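PDB 3EUA: fructosamine deglycase FrlB from Bacillus subtilis, which catalyses the conversion of a range of fructosamine 6-phosphates to glucose 6-phosphate and a free amino acid. Local coordinates for the interface of chains A and B. Coordinates in Å, arbitrary orientation; residue numbers count along the deposited sequence, not the author numbering. Chains: chain A/B, Putative fructose-aminoacid-6-phosphate deglycase.

The interface of chains A and B. Residues chain A 62-63, 66-67; chain B 254-255, 257-258.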
ATOM      1  N   ASN A  62      -4.867  13.238  -1.587  1.00 19.36           N
ATOM      2  CA  ASN A  62      -4.643  13.861  -2.884  1.00 19.56           C
ATOM      3  C   ASN A  62      -4.656  12.791  -3.985  1.00 19.10           C
ATOM      4  O   ASN A  62      -5.062  13.068  -5.108  1.00 19.24           O
ATOM      5  CB  ASN A  62      -3.359  14.703  -2.883  1.00 19.67           C
ATOM      6  CG  ASN A  62      -3.583  16.063  -3.485  1.00 23.20           C
ATOM      7  OD1 ASN A  62      -4.719  16.412  -3.805  1.00 24.95           O
ATOM      8  ND2 ASN A  62      -2.519  16.872  -3.595  1.00 24.46           N
ATOM      9  N   GLU A  63      -4.229  11.565  -3.645  1.00 19.02           N
ATOM     10  CA  GLU A  63      -4.319  10.440  -4.566  1.00 18.50           C
ATOM     11  C   GLU A  63      -5.804  10.188  -4.868  1.00 18.05           C
ATOM     12  O   GLU A  63      -6.162  10.006  -5.983  1.00 18.30           O
ATOM     13  CB  GLU A  63      -3.670   9.191  -3.967  1.00 18.56           C
ATOM     14  CG  GLU A  63      -3.772   7.928  -4.839  1.00 18.50           C
ATOM     15  CD  GLU A  63      -2.906   7.942  -6.109  1.00 19.76           C
ATOM     16  OE1 GLU A  63      -1.738   8.412  -6.066  1.00 17.59           O
ATOM     17  OE2 GLU A  63      -3.380   7.412  -7.157  1.00 17.75           O
ATOM     18  N   GLN A  66      -7.192  12.947  -7.338  1.00 18.13           N
ATOM     19  CA  GLN A  66      -6.608  12.845  -8.677  1.00 18.13           C
ATOM     20  C   GLN A  66      -6.925  11.552  -9.378  1.00 18.34           C
ATOM     21  O   GLN A  66      -7.185  11.564 -10.587  1.00 17.67           O
ATOM     22  CB  GLN A  66      -5.074  13.090  -8.663  1.00 18.43           C
ATOM     23  CG  GLN A  66      -4.641  14.537  -8.233  1.00 19.25           C
ATOM     24  CD  GLN A  66      -5.373  15.625  -9.002  1.00 20.88           C
ATOM     25  OE1 GLN A  66      -6.086  16.449  -8.412  1.00 20.31           O
ATOM     26  NE2 GLN A  66      -5.269  15.588 -10.325  1.00 20.77           N
ATOM     27  N   ARG A  67      -6.876  10.435  -8.653  1.00 19.04           N
ATOM     28  CA  ARG A  67      -7.233   9.139  -9.239  1.00 19.34           C
ATOM     29  C   ARG A  67      -8.723   9.160  -9.623  1.00 19.55           C
ATOM     30  O   ARG A  67      -9.125   8.504 -10.590  1.00 19.63           O
ATOM     31  CB  ARG A  67      -6.918   8.013  -8.281  1.00 19.81           C
ATOM     32  CG  ARG A  67      -7.171   6.581  -8.822  1.00 20.61           C
ATOM     33  CD  ARG A  67      -6.866   5.589  -7.727  1.00 20.50           C
ATOM     34  NE  ARG A  67      -5.429   5.488  -7.417  1.00 21.15           N
ATOM     35  CZ  ARG A  67      -4.704   4.370  -7.478  1.00 20.40           C
ATOM     36  NH1 ARG A  67      -5.266   3.173  -7.723  1.00 20.93           N
ATOM     37  NH2 ARG A  67      -3.412   4.420  -7.174  1.00 20.09           N
TER
ATOM     38  N   GLU B 254      -3.114  11.273 -14.083  1.00 19.65           N
ATOM     39  CA  GLU B 254      -3.812  12.361 -13.374  1.00 19.73           C
ATOM     40  C   GLU B 254      -3.152  12.779 -12.056  1.00 19.14           C
ATOM     41  O   GLU B 254      -3.405  13.871 -11.554  1.00 19.44           O
ATOM     42  CB  GLU B 254      -5.271  12.006 -13.107  1.00 19.65           C
ATOM     43  CG  GLU B 254      -6.136  11.817 -14.345  1.00 21.87           C
ATOM     44  CD  GLU B 254      -6.080  10.425 -14.975  1.00 22.78           C
ATOM     45  OE1 GLU B 254      -5.249   9.575 -14.594  1.00 18.69           O
ATOM     46  OE2 GLU B 254      -6.913  10.188 -15.866  1.00 22.53           O
ATOM     47  N   THR B 255      -2.295  11.942 -11.518  1.00 18.87           N
ATOM     48  CA  THR B 255      -1.639  12.243 -10.256  1.00 18.98           C
ATOM     49  C   THR B 255      -0.301  12.959 -10.426  1.00 19.04           C
ATOM     50  O   THR B 255       0.365  13.260  -9.454  1.00 17.94           O
ATOM     51  CB  THR B 255      -1.422  10.949  -9.439  1.00 19.75           C
ATOM     52  OG1 THR B 255      -0.349  10.207  -9.995  1.00 22.01           O
ATOM     53  CG2 THR B 255      -2.667  10.087  -9.414  1.00 17.87           C
ATOM     54  N   PRO B 257       0.524  15.991 -10.755  1.00 20.01           N
ATOM     55  CA  PRO B 257       0.688  17.134  -9.838  1.00 19.81           C
ATOM     56  C   PRO B 257       1.273  16.789  -8.467  1.00 19.65           C
ATOM     57  O   PRO B 257       2.008  17.607  -7.878  1.00 19.78           O
ATOM     58  CB  PRO B 257      -0.732  17.658  -9.685  1.00 20.31           C
ATOM     59  CG  PRO B 257      -1.393  17.319 -10.965  1.00 20.41           C
ATOM     60  CD  PRO B 257      -0.853  15.960 -11.316  1.00 20.31           C
ATOM     61  N   LEU B 258       0.945  15.608  -7.951  1.00 18.88           N
ATOM     62  CA  LEU B 258       1.502  15.156  -6.685  1.00 18.89           C
ATOM     63  C   LEU B 258       3.014  15.003  -6.791  1.00 19.17           C
ATOM     64  O   LEU B 258       3.748  15.436  -5.904  1.00 18.97           O
ATOM     65  CB  LEU B 258       0.884  13.826  -6.243  1.00 18.45           C
ATOM     66  CG  LEU B 258      -0.534  13.780  -5.661  1.00 18.65           C
ATOM     67  CD1 LEU B 258      -1.630  14.293  -6.587  1.00 18.35           C
ATOM     68  CD2 LEU B 258      -0.819  12.299  -5.187  1.00 17.35           C
TER
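With CG anti to its carbonyl carbon and beside its backbone N (chi1 -65°) and the chain bent at chi2 (-51°), A:Gln66 folds its side chain over the start of helix 256-269 of the partner and lays its CG methylene against B:Leu258, whose own CG also stands anti to its carbonyl carbon. The two side chains slide past each other in opposite directions, and CG of A:Gln66 comes within 3.4 Å of the methyl CD1 of B:Leu258. The amide at the tip turns to the loop just ahead of that helix: NE2 donates to the backbone carbonyl O of B:Glu254 at 2.8 Å. This bond is nearly straight, 171° at the hydrogen, and the acceptor lies close to the amide plane, which should restrain the rotation of the amide, although NE2 is tilted from the carbonyl plane of B:Glu254. The two methyls of B:Leu258 spread over one side of helix 61-67. CD1 also faces the CB and amide of A:Asn62, while CD2 rests 4.0 Å from CA of A:Glu63. Crossing A:Glu63 at a slant, B:Thr255 turns its methyl CG2 towards the carboxylate, 3.6 Å from OE2, and its CA lies against CB of A:Gln66. That carboxylate is held from within its own chain: A:Arg67 approaches side-on, NE at 2.8 Å and NH2 at 3.0 Å, both to OE2. NE meets the anti side of this oxygen, whereas NH2 comes from above the carboxylate plane. The salt bridge would offset the acid's charge and probably steadies the surface on which the threonine methyl packs. The amide-to-carbonyl bond, set among aliphatic contacts, thus joins helix 61-67 to the partner's loop and helix start; repeated by the two-fold axis, the patch helps hold together a dimer that is plausibly a building block of the homooctamer.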